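Long-range contacts in monosaccharide ABC transporter substrate-binding protein, CUT2 family (Acidothermus cellulolyticus, PDB 4RU1), which probably captures sugars or related polyols for an ABC transporter, and is seen here with myo-inositol bound between its two lobes: residues R137-G142 with Q167-Q172; E141-V146 with S199-I204; A48-T53 with A260-W265; H20-M25 with A75-I80; I26-P31 with F107-D112. All coordinates share one frame; numbering follows the deposited sequence. Where two conformers were deposited one is given.

Contact 1 of 5, residues R137-G142 with Q167-Q172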
# COMPACT_ATOMS: atom_id res chain seq x y z
N ARG A 137 2.02 -1.15 19.60
CA ARG A 137 1.73 0.22 19.87
C ARG A 137 0.31 0.36 20.43
O ARG A 137 0.08 1.06 21.41
CB ARG A 137 1.91 1.11 18.66
CG ARG A 137 1.85 2.58 19.03
CD ARG A 137 2.06 3.45 17.81
NE ARG A 137 1.83 4.86 18.07
CZ ARG A 137 2.70 5.85 17.83
NH1 ARG A 137 3.91 5.56 17.35
NH2 ARG A 137 2.34 7.11 18.05
N ALA A 138 -0.68 -0.30 19.82
CA ALA A 138 -2.06 -0.23 20.31
C ALA A 138 -2.17 -0.72 21.76
O ALA A 138 -2.90 -0.14 22.55
CB ALA A 138 -2.94 -1.03 19.37
N THR A 139 -1.46 -1.78 22.10
CA THR A 139 -1.48 -2.34 23.45
C THR A 139 -0.87 -1.33 24.43
O THR A 139 -1.43 -1.05 25.50
CB THR A 139 -0.69 -3.65 23.45
OG1 THR A 139 -1.45 -4.65 22.77
CG2 THR A 139 -0.48 -4.12 24.90
N SER A 140 0.23 -0.71 24.01
CA SER A 140 0.88 0.33 24.81
C SER A 140 0.00 1.57 25.04
O SER A 140 0.05 2.15 26.10
CB SER A 140 2.18 0.76 24.13
OG SER A 140 3.06 -0.34 24.04
N GLU A 141 -0.82 1.96 24.07
CA GLU A 141 -1.74 3.07 24.19
C GLU A 141 -3.02 2.73 24.94
O GLU A 141 -3.90 3.61 25.03
CB GLU A 141 -2.10 3.58 22.81
CG GLU A 141 -0.90 4.06 22.02
CD GLU A 141 -1.13 4.35 20.56
OE1 GLU A 141 -2.02 3.73 19.97
OE2 GLU A 141 -0.33 5.17 20.00
N GLY A 142 -3.14 1.50 25.44
CA GLY A 142 -4.19 1.12 26.42
C GLY A 142 -5.42 0.53 25.77
O GLY A 142 -6.47 0.34 26.40
N GLN A 167 -0.84 -10.92 16.13
CA GLN A 167 0.29 -11.52 16.81
C GLN A 167 0.72 -10.81 18.06
O GLN A 167 1.13 -11.47 19.06
CB GLN A 167 1.49 -11.54 15.85
CG GLN A 167 1.35 -12.62 14.80
CD GLN A 167 2.57 -12.68 13.91
OE1 GLN A 167 3.72 -12.53 14.38
NE2 GLN A 167 2.34 -12.85 12.61
N THR A 168 0.74 -9.48 17.99
CA THR A 168 1.26 -8.67 19.10
C THR A 168 0.22 -7.93 19.95
O THR A 168 0.58 -7.47 21.07
CB THR A 168 2.23 -7.64 18.58
OG1 THR A 168 1.54 -6.89 17.58
CG2 THR A 168 3.45 -8.30 17.95
N PHE A 169 -1.00 -7.69 19.46
CA PHE A 169 -2.04 -6.97 20.25
C PHE A 169 -2.47 -7.91 21.41
O PHE A 169 -2.93 -9.00 21.19
CB PHE A 169 -3.24 -6.64 19.38
CG PHE A 169 -4.25 -5.76 20.10
CD1 PHE A 169 -3.91 -4.46 20.47
CD2 PHE A 169 -5.49 -6.27 20.41
CE1 PHE A 169 -4.83 -3.67 21.11
CE2 PHE A 169 -6.43 -5.47 21.10
CZ PHE A 169 -6.11 -4.22 21.42
N LYS A 170 -2.32 -7.45 22.64
CA LYS A 170 -2.60 -8.31 23.77
C LYS A 170 -4.08 -8.61 24.00
O LYS A 170 -4.45 -9.67 24.48
CB LYS A 170 -1.86 -7.85 25.04
CG LYS A 170 -0.36 -7.86 24.76
CD LYS A 170 0.50 -7.52 25.97
CE LYS A 170 1.95 -7.83 25.61
NZ LYS A 170 2.88 -6.92 26.33
N GLY A 171 -4.93 -7.70 23.57
CA GLY A 171 -6.37 -7.81 23.78
C GLY A 171 -7.16 -8.55 22.72
O GLY A 171 -6.64 -9.39 22.02
N GLN A 172 -8.44 -8.25 22.61
CA GLN A 172 -9.30 -8.89 21.62
C GLN A 172 -9.11 -8.32 20.23
O GLN A 172 -8.83 -7.14 20.05
CB GLN A 172 -10.77 -8.67 22.02
CG GLN A 172 -11.71 -9.63 21.34
CD GLN A 172 -13.16 -9.41 21.71
OE1 GLN A 172 -13.49 -8.64 22.64
NE2 GLN A 172 -14.04 -10.07 20.96
O HOH W 1 -4.14 -4.76 24.09
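A138 meets F169 through its methyl alone: CB rests against the CD1-CE1 side of the ring, 3.7 Å from CE1, at a slant that is neither face-on nor edge-on. A small residue suits this buried place, since the helix 127-140 can lie close to the phenyl group, which also packs on F143 and V146. T139, the next residue, carries the polar part of the contact. Its CB points toward the other segment, and OG1 lies anti to its own carbonyl carbon (chi1 -72°), beside the backbone N. There OG1 receives K170 N at 2.9 Å in a nearly straight bond of 171°, just after helix 156-168 ends, F169 being the first residue to leave it. The same oxygen is bonded to G135 O, one turn back, and to a water 3.0 Å away that also lies over one face of the F169 ring. Threonine serves twice, because its CG2 packs on the aliphatic part of K170, 3.7 Å from CD, with the two side chains crossing at about a right angle. Three residues on from T139, G142 takes up positive phi, natural for glycine, and its N bonds back to T139 O as the helix closes. The whole is a Schellman-capped helix end lying beside a second helix end in one α/β lobe of a type I periplasmic binding protein.

Contact 2 of 5, residues E141-V146 with S199-I204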
# COMPACT_ATOMS: atom_id res chain seq x y z
N GLU A 141 -0.82 1.96 24.07
CA GLU A 141 -1.74 3.07 24.19
C GLU A 141 -3.02 2.73 24.94
O GLU A 141 -3.90 3.61 25.03
CB GLU A 141 -2.10 3.58 22.81
CG GLU A 141 -0.90 4.06 22.02
CD GLU A 141 -1.13 4.35 20.56
OE1 GLU A 141 -2.02 3.73 19.97
OE2 GLU A 141 -0.33 5.17 20.00
N GLY A 142 -3.14 1.50 25.44
CA GLY A 142 -4.19 1.12 26.42
C GLY A 142 -5.42 0.53 25.77
O GLY A 142 -6.47 0.34 26.40
N PHE A 143 -5.33 0.23 24.50
CA PHE A 143 -6.54 -0.33 23.83
C PHE A 143 -6.70 -1.78 24.16
O PHE A 143 -5.69 -2.50 24.33
CB PHE A 143 -6.42 -0.08 22.30
CG PHE A 143 -6.42 1.40 21.95
CD1 PHE A 143 -7.58 2.14 22.12
CD2 PHE A 143 -5.30 2.07 21.47
CE1 PHE A 143 -7.66 3.48 21.79
CE2 PHE A 143 -5.36 3.41 21.16
CZ PHE A 143 -6.54 4.15 21.33
N LYS A 144 -7.95 -2.22 24.23
CA LYS A 144 -8.30 -3.58 24.63
C LYS A 144 -8.97 -4.44 23.55
O LYS A 144 -9.06 -5.62 23.75
CB LYS A 144 -9.30 -3.55 25.82
CG LYS A 144 -8.90 -2.73 27.07
CD LYS A 144 -7.61 -3.22 27.74
CE LYS A 144 -7.20 -2.29 28.89
NZ LYS A 144 -5.72 -2.12 28.97
N HIS A 145 -9.61 -3.82 22.55
CA HIS A 145 -10.35 -4.53 21.54
C HIS A 145 -10.24 -3.81 20.20
O HIS A 145 -10.91 -2.82 19.93
CB HIS A 145 -11.81 -4.76 21.94
CG HIS A 145 -12.57 -5.56 20.93
ND1 HIS A 145 -13.90 -5.89 21.05
CD2 HIS A 145 -12.14 -6.17 19.79
CE1 HIS A 145 -14.27 -6.60 20.00
NE2 HIS A 145 -13.23 -6.76 19.20
N VAL A 146 -9.35 -4.34 19.34
CA VAL A 146 -9.16 -3.71 18.03
C VAL A 146 -9.99 -4.36 16.91
O VAL A 146 -10.20 -5.57 16.90
CB VAL A 146 -7.67 -3.77 17.62
CG1 VAL A 146 -7.18 -5.19 17.44
CG2 VAL A 146 -7.40 -2.95 16.34
N SER A 199 -17.60 -2.74 22.94
CA SER A 199 -16.28 -3.01 23.44
C SER A 199 -15.15 -2.64 22.48
O SER A 199 -13.98 -2.56 22.90
CB SER A 199 -16.17 -4.46 23.94
OG SER A 199 -16.00 -5.40 22.87
N ILE A 200 -15.46 -2.55 21.18
CA ILE A 200 -14.43 -2.11 20.28
C ILE A 200 -14.01 -0.69 20.61
O ILE A 200 -14.81 0.23 20.61
CB ILE A 200 -14.86 -2.22 18.78
CG1 ILE A 200 -15.26 -3.65 18.42
CG2 ILE A 200 -13.79 -1.62 17.89
CD1 ILE A 200 -16.04 -3.85 17.15
N ASP A 201 -12.71 -0.54 20.89
CA ASP A 201 -12.16 0.72 21.29
C ASP A 201 -11.12 1.29 20.34
O ASP A 201 -10.69 2.41 20.52
CB ASP A 201 -11.63 0.69 22.75
CG ASP A 201 -10.52 -0.25 22.99
OD1 ASP A 201 -10.12 -1.03 22.12
OD2 ASP A 201 -9.99 -0.19 24.13
N LEU A 202 -10.64 0.50 19.37
CA LEU A 202 -9.73 1.05 18.32
C LEU A 202 -10.15 0.37 16.98
O LEU A 202 -10.30 -0.88 16.94
CB LEU A 202 -8.26 0.74 18.63
CG LEU A 202 -7.26 1.23 17.62
CD1 LEU A 202 -7.24 2.77 17.55
CD2 LEU A 202 -5.86 0.67 17.93
N VAL A 203 -10.28 1.20 15.95
CA VAL A 203 -10.47 0.72 14.57
C VAL A 203 -9.14 1.07 13.87
O VAL A 203 -8.69 2.24 13.89
CB VAL A 203 -11.62 1.51 13.86
CG1 VAL A 203 -11.80 1.12 12.40
CG2 VAL A 203 -12.94 1.36 14.65
N ILE A 204 -8.51 0.06 13.28
CA ILE A 204 -7.35 0.28 12.37
C ILE A 204 -7.77 0.04 10.94
O ILE A 204 -8.23 -1.06 10.59
CB ILE A 204 -6.17 -0.64 12.70
CG1 ILE A 204 -5.69 -0.38 14.10
CG2 ILE A 204 -5.01 -0.39 11.70
CD1 ILE A 204 -4.53 -1.27 14.53
O HOH W 2 -9.26 1.97 25.65
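D201 holds the approach to a parallel strand pair by taking two successive backbone N-H groups, those of K144 and H145, on its carboxylate. The pair, 145-150 beside 202-205, belongs to the central sheet of one α/β lobe, and V146 bridges to L202. OD2 accepts K144 N at 2.9 Å with its syn lone pair, whereas OD1 accepts H145 N from above the carboxylate plane. CG of D201 sits between the backbone N and the carbonyl carbon (chi1 63°), and the end of the side chain comes nearer the other segment. OD2 gains a further donor, a water 2.7 Å away that is also weakly bonded to G142 O. H145 O is supplied by D201 N at 3.1 Å and, weakly, by L202 N. H145 O and D201 OD1, both acceptors, approach to 2.9 Å without bonding, each having its own N-H donor. The remaining edge of this strand is served from the other side, where K144 O and V146 N pair with Q172.

H145 is satisfied at both nitrogens. ND1 donates in the ring plane to S199 OG at 2.8 Å, an oxygen also bonded to D197, and NE2 is bonded to T174. One face of the imidazole carries I200 CG1 in a CH-pi contact. F143 suits the outer end because it is a broad apolar plate: L202 CB stands over one ring face, 4.0 Å from the centroid, while E141 O lies over the opposite face, toward the rim.

Contact 3 of 5, residues A48-T53 with A260-W265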
# COMPACT_ATOMS: atom_id res chain seq x y z
N ALA A 48 10.38 11.37 -15.68
CA ALA A 48 10.77 12.68 -16.22
C ALA A 48 12.31 12.86 -16.27
O ALA A 48 12.83 13.45 -17.16
CB ALA A 48 10.11 13.78 -15.43
N LYS A 49 13.02 12.31 -15.29
CA LYS A 49 14.48 12.50 -15.14
C LYS A 49 15.23 11.45 -15.92
O LYS A 49 16.39 11.66 -16.28
CB LYS A 49 14.88 12.47 -13.64
CG LYS A 49 14.27 13.64 -12.83
CD LYS A 49 14.84 13.88 -11.45
CE LYS A 49 14.82 12.62 -10.64
NZ LYS A 49 15.30 12.72 -9.24
N ASP A 50 14.60 10.30 -16.15
CA ASP A 50 15.31 9.12 -16.69
C ASP A 50 15.00 8.88 -18.15
O ASP A 50 15.33 7.82 -18.69
CB ASP A 50 14.91 7.90 -15.86
CG ASP A 50 15.38 7.97 -14.45
OD1 ASP A 50 16.16 8.88 -14.10
OD2 ASP A 50 14.94 7.16 -13.62
N ASN A 51 14.30 9.82 -18.77
CA ASN A 51 13.90 9.65 -20.19
C ASN A 51 13.11 8.36 -20.43
O ASN A 51 13.39 7.57 -21.32
CB ASN A 51 15.12 9.72 -21.17
CG ASN A 51 14.69 10.08 -22.62
OD1 ASN A 51 13.53 10.47 -22.88
ND2 ASN A 51 15.64 9.95 -23.55
N VAL A 52 12.11 8.18 -19.58
CA VAL A 52 11.24 7.01 -19.63
C VAL A 52 9.85 7.44 -20.06
O VAL A 52 9.30 8.39 -19.54
CB VAL A 52 11.19 6.37 -18.20
CG1 VAL A 52 10.05 5.39 -18.05
CG2 VAL A 52 12.50 5.68 -17.88
N THR A 53 9.27 6.66 -20.97
CA THR A 53 7.83 6.73 -21.20
C THR A 53 7.20 5.68 -20.27
O THR A 53 7.52 4.48 -20.39
CB THR A 53 7.52 6.45 -22.67
OG1 THR A 53 8.01 7.52 -23.49
CG2 THR A 53 6.04 6.32 -22.87
N ALA A 260 10.65 2.23 -8.19
CA ALA A 260 10.31 1.19 -9.16
C ALA A 260 10.85 1.59 -10.51
O ALA A 260 11.46 0.81 -11.20
CB ALA A 260 8.80 0.99 -9.26
N VAL A 261 10.70 2.85 -10.87
CA VAL A 261 11.15 3.36 -12.15
C VAL A 261 12.68 3.56 -12.14
O VAL A 261 13.38 3.09 -13.07
CB VAL A 261 10.42 4.61 -12.60
CG1 VAL A 261 11.07 5.19 -13.84
CG2 VAL A 261 8.97 4.28 -12.81
N ASP A 262 13.20 4.31 -11.19
CA ASP A 262 14.62 4.69 -11.18
C ASP A 262 15.56 3.51 -11.01
O ASP A 262 16.68 3.53 -11.57
CB ASP A 262 14.86 5.77 -10.12
CG ASP A 262 16.11 6.56 -10.37
OD1 ASP A 262 16.20 7.22 -11.42
OD2 ASP A 262 17.01 6.63 -9.49
N SER A 263 15.16 2.48 -10.28
CA SER A 263 15.90 1.28 -10.13
C SER A 263 16.01 0.54 -11.45
O SER A 263 17.06 -0.06 -11.73
CB SER A 263 15.38 0.42 -8.99
OG SER A 263 14.20 -0.31 -9.36
N LEU A 264 14.92 0.52 -12.22
CA LEU A 264 15.02 -0.10 -13.56
C LEU A 264 15.99 0.69 -14.45
O LEU A 264 16.79 0.11 -15.22
CB LEU A 264 13.64 -0.20 -14.23
CG LEU A 264 12.78 -1.31 -13.69
CD1 LEU A 264 11.31 -1.25 -14.11
CD2 LEU A 264 13.35 -2.61 -14.19
N TRP A 265 16.02 2.00 -14.27
CA TRP A 265 16.94 2.84 -15.06
C TRP A 265 18.38 2.50 -14.64
O TRP A 265 19.23 2.32 -15.50
CB TRP A 265 16.61 4.33 -14.96
CG TRP A 265 17.64 5.28 -15.54
CD1 TRP A 265 17.60 5.85 -16.79
CD2 TRP A 265 18.83 5.75 -14.90
NE1 TRP A 265 18.70 6.70 -16.96
CE2 TRP A 265 19.48 6.61 -15.82
CE3 TRP A 265 19.41 5.51 -13.65
CZ2 TRP A 265 20.67 7.25 -15.51
CZ3 TRP A 265 20.61 6.15 -13.34
CH2 TRP A 265 21.23 6.98 -14.28
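D50 holds CG anti to its carbonyl carbon (chi1 -66°), and D262 holds CG anti to its backbone N (chi1 -159°); these torsions set the two CG atoms on the facing sides of their segments. W265 also has CG anti to its N, which puts that atom 3.7 Å from D50 CG, one helical turn beyond V261. The contact joins the turn of a β-α-β unit, between helix 35-49 and strand 52-58, to helix 253-270, which returns late in the chain to pack on this lobe of the type I periplasmic binding fold.

D50 OD2 and D262 OD1 are only 2.5 Å apart. Two bare carboxylates would repel at this distance, so one of the acids probably holds a proton; their planes are nearly coplanar. K49 NZ, bonded to Y258, stands 6.0 Å from D262 OD1 and could ease the concentration of negative charge. The same D50 side chain also lies over one face of the W265 ring, OD1 being offset toward the rim. The broad indole gives a flat apolar surface against which D50 CB and CG pack. The side chains cross at about a right angle, yet the carboxylate plane is only 21° from the ring plane.

Beside the acids, V52 and V261 make the apolar part of the contact. Each points CB toward the other segment, and V261 also packs on A43 and A46. V52 CG2 lies 4.3 Å from V261 CG1, whereas D50 CB comes to 3.5 Å from W265 CD1.

Contact 4 of 5, residues H20-M25 with A75-I80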
# COMPACT_ATOMS: atom_id res chain seq x y z
N HIS A 20 16.24 6.24 -24.62
CA HIS A 20 14.85 6.41 -24.28
C HIS A 20 14.32 5.04 -23.92
O HIS A 20 14.54 4.07 -24.64
CB HIS A 20 14.02 7.06 -25.37
CG HIS A 20 12.59 7.13 -25.00
ND1 HIS A 20 11.71 6.15 -25.41
CD2 HIS A 20 11.89 7.97 -24.21
CE1 HIS A 20 10.53 6.39 -24.88
NE2 HIS A 20 10.60 7.51 -24.18
N LEU A 21 13.65 4.95 -22.76
CA LEU A 21 13.13 3.71 -22.24
C LEU A 21 11.61 3.74 -22.10
O LEU A 21 11.03 4.80 -21.85
CB LEU A 21 13.69 3.50 -20.84
CG LEU A 21 15.19 3.46 -20.78
CD1 LEU A 21 15.64 3.12 -19.41
CD2 LEU A 21 15.76 2.45 -21.77
N THR A 22 11.00 2.57 -22.31
CA THR A 22 9.59 2.40 -22.08
C THR A 22 9.40 1.42 -20.93
O THR A 22 9.93 0.23 -20.98
CB THR A 22 8.81 1.85 -23.31
OG1 THR A 22 8.87 2.81 -24.36
CG2 THR A 22 7.29 1.60 -22.92
N ILE A 23 8.80 1.92 -19.85
CA ILE A 23 8.56 1.07 -18.65
C ILE A 23 7.08 0.91 -18.40
O ILE A 23 6.35 1.87 -18.38
CB ILE A 23 9.21 1.64 -17.37
CG1 ILE A 23 10.69 2.00 -17.62
CG2 ILE A 23 8.98 0.68 -16.19
CD1 ILE A 23 11.64 0.87 -17.95
N ALA A 24 6.63 -0.37 -18.27
CA ALA A 24 5.23 -0.69 -17.86
C ALA A 24 5.13 -0.77 -16.39
O ALA A 24 5.88 -1.61 -15.78
CB ALA A 24 4.77 -2.02 -18.43
N MET A 25 4.27 0.05 -15.80
CA MET A 25 3.94 -0.08 -14.33
C MET A 25 2.54 -0.66 -14.23
O MET A 25 1.56 -0.06 -14.78
CB MET A 25 4.00 1.24 -13.60
CG MET A 25 3.57 1.23 -12.17
SD MET A 25 3.95 2.81 -11.21
CE MET A 25 5.69 2.47 -10.89
N ALA A 75 4.56 -6.39 -25.94
CA ALA A 75 4.91 -5.07 -26.42
C ALA A 75 6.44 -4.73 -26.39
O ALA A 75 6.83 -3.66 -26.84
CB ALA A 75 4.15 -4.03 -25.68
N LYS A 76 7.20 -5.62 -25.76
CA LYS A 76 8.65 -5.58 -25.70
C LYS A 76 9.11 -4.34 -24.95
O LYS A 76 10.05 -3.65 -25.38
CB LYS A 76 9.24 -5.67 -27.10
CG LYS A 76 9.08 -7.08 -27.62
CD LYS A 76 9.33 -7.11 -29.13
CE LYS A 76 9.49 -8.54 -29.60
NZ LYS A 76 10.60 -9.22 -28.88
N VAL A 77 8.42 -4.01 -23.83
CA VAL A 77 8.86 -2.91 -22.97
C VAL A 77 10.31 -3.17 -22.48
O VAL A 77 10.79 -4.33 -22.41
CB VAL A 77 7.88 -2.62 -21.74
CG1 VAL A 77 6.47 -2.31 -22.27
CG2 VAL A 77 7.86 -3.80 -20.79
N ASP A 78 10.96 -2.10 -22.05
CA ASP A 78 12.33 -2.22 -21.51
C ASP A 78 12.38 -2.75 -20.07
O ASP A 78 13.44 -3.23 -19.64
CB ASP A 78 13.07 -0.91 -21.62
CG ASP A 78 13.19 -0.47 -23.06
OD1 ASP A 78 13.85 -1.18 -23.80
OD2 ASP A 78 12.54 0.53 -23.49
N GLY A 79 11.28 -2.59 -19.31
CA GLY A 79 11.17 -3.09 -17.96
C GLY A 79 9.74 -3.01 -17.52
O GLY A 79 8.95 -2.25 -18.05
N ILE A 80 9.49 -3.79 -16.49
CA ILE A 80 8.23 -3.92 -15.86
C ILE A 80 8.38 -3.67 -14.36
O ILE A 80 9.23 -4.23 -13.71
CB ILE A 80 7.60 -5.30 -16.09
CG1 ILE A 80 7.27 -5.53 -17.62
CG2 ILE A 80 6.35 -5.49 -15.19
CD1 ILE A 80 6.88 -6.93 -17.97
O HOH W 3 11.02 2.58 -25.77
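D78 lies across L21, the two side chains crossing at about a right angle, and its OD2 reaches T22 N at the start of a parallel strand pair. Strands 21-27 and 79-82 are neighbours in the central sheet of one lobe of a type I periplasmic binding fold, 79-82 being entered from helix 62-74. CG of D78 is anti to its carbonyl carbon (chi1 -60°), beside its own N. From there OD2 accepts T22 N at 2.8 Å through its anti lone pair, the bond being almost straight at 171°. The backbone of D78 bonds the same edge of T22: D78 N donates to T22 O, also at 2.8 Å, in a more bent bond (141°). Aspartate suits the place because its short side chain brings an acceptor to T22 N while its own N-H reaches T22 O. A water 2.6 Å from T22 OG1 makes a weak further bond to OD2.

Next to this polar end, V77 turns CG1 onto T22 CG2 at 4.0 Å, again at about a right angle. CG1 also touches the methyl of A24, a small group that fits between the sheet and A72 of helix 62-74. A24 and I80 share that face, while L21 and I23 meet helix 253-270. Regular strand pairing follows: A24 N donates to G79 O at 3.0 Å, and I80 CA brings its hydrogen to A24 O, with 3.3 Å between the heavy atoms.

Contact 5 of 5, residues I26-P31 with F107-D112; sequences ITHQQP and FNAGID. With INS (1,2,3,4,5,6-hexahydroxy-cyclohexane), chain M.
The myo-inositol pocket brings H28 and N108 together from two loops, their side chains crossing at about a right angle with ring and amide planes 33° apart. N108 CG is anti to its backbone N (chi1 -177°), and OD1 lies at the edge of the H28 ring, 3.4 Å from CE1. Both residues grip one hydroxyl of the ligand. H28 NE2 donates to INS O5 at 3.0 Å, with the oxygen at the ring edge near its plane, and O5 in turn donates to N108 OD1 at 2.7 Å. N108 ND2 then donates to INS O6 at 2.9 Å, so the amide reads two neighbouring hydroxyls. Asparagine suits this because it offers acceptor and donor in one flat group, and ND2 is also bonded to E256. H28 NE2 also forms a longer hydrogen bond with INS O4, 3.3 Å, in which either could be the donor. ND1 is bonded to T83 OG1, so the ring is bonded at both nitrogens, which limits its rotation.

Each loop follows a parallel strand, 21-27 or 104-107, and in the type I periplasmic binding fold the ligand lies at these carboxyl ends. Strand 79-82 runs between the two, so here only side chains span the gap. Where the strands end, T27 CG2 approaches F107 CZ at 4.0 Å, and A109 CB packs obliquely against H28 CE1. W36 meets the H28 ring edge-to-face. T27 OG1 accepts Q29 N in an ST turn, also bonding Y56, and N108 adopts positive phi (72°) in a gamma turn, with A109 N donating to F107 O.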
# COMPACT_ATOMS: atom_id res chain seq x y z
N ILE A 26 2.43 -1.85 -13.61
CA ILE A 26 1.23 -2.66 -13.58
C ILE A 26 0.83 -2.89 -12.15
O ILE A 26 1.61 -3.39 -11.33
CB ILE A 26 1.52 -3.96 -14.27
CG1 ILE A 26 1.89 -3.69 -15.73
CG2 ILE A 26 0.29 -4.84 -14.26
CD1 ILE A 26 2.49 -4.90 -16.45
N THR A 27 -0.38 -2.46 -11.80
CA THR A 27 -0.82 -2.55 -10.44
C THR A 27 -2.24 -3.17 -10.33
O THR A 27 -2.89 -3.57 -11.29
CB THR A 27 -0.81 -1.18 -9.78
OG1 THR A 27 -2.05 -0.56 -10.11
CG2 THR A 27 0.36 -0.35 -10.19
N HIS A 28 -2.64 -3.35 -9.08
CA HIS A 28 -3.95 -3.88 -8.69
C HIS A 28 -4.94 -2.81 -8.25
O HIS A 28 -5.95 -3.16 -7.67
CB HIS A 28 -3.74 -4.88 -7.57
CG HIS A 28 -3.10 -4.29 -6.34
ND1 HIS A 28 -1.72 -4.25 -6.19
CD2 HIS A 28 -3.62 -3.76 -5.21
CE1 HIS A 28 -1.43 -3.72 -5.03
NE2 HIS A 28 -2.56 -3.40 -4.42
N GLN A 29 -4.63 -1.52 -8.53
CA GLN A 29 -5.41 -0.35 -8.15
C GLN A 29 -6.90 -0.60 -8.47
O GLN A 29 -7.25 -0.94 -9.63
CB GLN A 29 -4.90 0.87 -8.87
CG GLN A 29 -5.84 2.04 -8.78
CD GLN A 29 -5.36 3.26 -9.46
OE1 GLN A 29 -4.47 3.23 -10.28
NE2 GLN A 29 -5.93 4.38 -9.08
N GLN A 30 -7.73 -0.46 -7.45
CA GLN A 30 -9.18 -0.34 -7.68
C GLN A 30 -9.44 1.04 -8.23
O GLN A 30 -8.95 2.04 -7.68
CB GLN A 30 -9.91 -0.49 -6.37
CG GLN A 30 -11.40 -0.28 -6.43
CD GLN A 30 -12.11 -1.49 -7.01
OE1 GLN A 30 -11.77 -2.64 -6.71
NE2 GLN A 30 -13.08 -1.25 -7.86
N PRO A 31 -10.24 1.16 -9.28
CA PRO A 31 -10.52 2.54 -9.75
C PRO A 31 -11.06 3.44 -8.68
O PRO A 31 -11.89 2.99 -7.84
CB PRO A 31 -11.57 2.33 -10.85
CG PRO A 31 -11.17 0.98 -11.41
CD PRO A 31 -10.70 0.13 -10.23
N PHE A 107 6.87 -4.11 -6.40
CA PHE A 107 6.73 -3.06 -5.45
C PHE A 107 5.33 -3.14 -4.82
O PHE A 107 4.41 -3.81 -5.35
CB PHE A 107 7.02 -1.65 -6.05
CG PHE A 107 5.96 -1.15 -6.98
CD1 PHE A 107 5.84 -1.62 -8.27
CD2 PHE A 107 5.13 -0.12 -6.56
CE1 PHE A 107 4.83 -1.16 -9.13
CE2 PHE A 107 4.11 0.32 -7.40
CZ PHE A 107 4.01 -0.15 -8.67
N ASN A 108 5.20 -2.54 -3.64
CA ASN A 108 3.97 -2.30 -2.91
C ASN A 108 3.33 -3.58 -2.30
O ASN A 108 3.01 -3.57 -1.10
CB ASN A 108 2.92 -1.61 -3.71
CG ASN A 108 1.70 -1.33 -2.89
OD1 ASN A 108 0.71 -2.06 -3.00
ND2 ASN A 108 1.73 -0.34 -2.05
N ALA A 109 3.14 -4.64 -3.09
CA ALA A 109 2.60 -5.88 -2.60
C ALA A 109 3.41 -7.03 -3.07
O ALA A 109 3.77 -7.07 -4.23
CB ALA A 109 1.18 -6.05 -3.04
N GLY A 110 3.58 -8.04 -2.21
CA GLY A 110 4.28 -9.29 -2.51
C GLY A 110 5.69 -9.39 -1.96
O GLY A 110 6.51 -10.02 -2.58
N ILE A 111 5.99 -8.78 -0.83
CA ILE A 111 7.34 -8.72 -0.32
C ILE A 111 7.90 -10.17 -0.06
O ILE A 111 9.07 -10.38 -0.22
CB ILE A 111 7.44 -7.85 0.95
CG1 ILE A 111 8.92 -7.61 1.33
CG2 ILE A 111 6.71 -8.52 2.16
CD1 ILE A 111 9.10 -6.59 2.41
N ASP A 112 7.03 -11.12 0.31
CA ASP A 112 7.41 -12.53 0.57
C ASP A 112 7.57 -13.40 -0.70
O ASP A 112 8.12 -14.52 -0.66
CB ASP A 112 6.33 -13.18 1.47
CG ASP A 112 6.05 -12.39 2.76
OD1 ASP A 112 7.00 -11.93 3.44
OD2 ASP A 112 4.84 -12.28 3.12
C1 INS M . -2.34 0.65 0.62
C2 INS M . -3.85 0.82 0.48
C3 INS M . -4.24 0.56 -0.98
C4 INS M . -3.71 -0.75 -1.51
C5 INS M . -2.22 -0.84 -1.40
C6 INS M . -1.72 -0.60 0.00
O1 INS M . -1.89 0.82 1.98
O2 INS M . -4.44 -0.22 1.27
O3 INS M . -5.68 0.54 -0.99
O4 INS M . -4.11 -0.94 -2.89
O5 INS M . -1.71 -2.13 -1.79
O6 INS M . -0.27 -0.56 0.05

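The contacts fall into two lobes with the ligand between them. Contacts 1 and 2 share E141 and G142, have centres 8 Å apart, and are joined by the pairing of Q172 with K144 and V146. At the other extreme lie contacts 3 and 4, centres 10 Å apart, linked by T53 OG1 to H20 NE2 at 2.7 Å and by neighbouring strands of one sheet. Contact 5 continues strand 21-27 from contact 4 to the inositol; M25 CG packs on F107 CZ at 3.8 Å. Contacts 2 and 4 are about 45 Å apart, centre to centre, on opposite sides of the chain's centre. The nearest atoms of contacts 1 and 5 are about 10 Å apart.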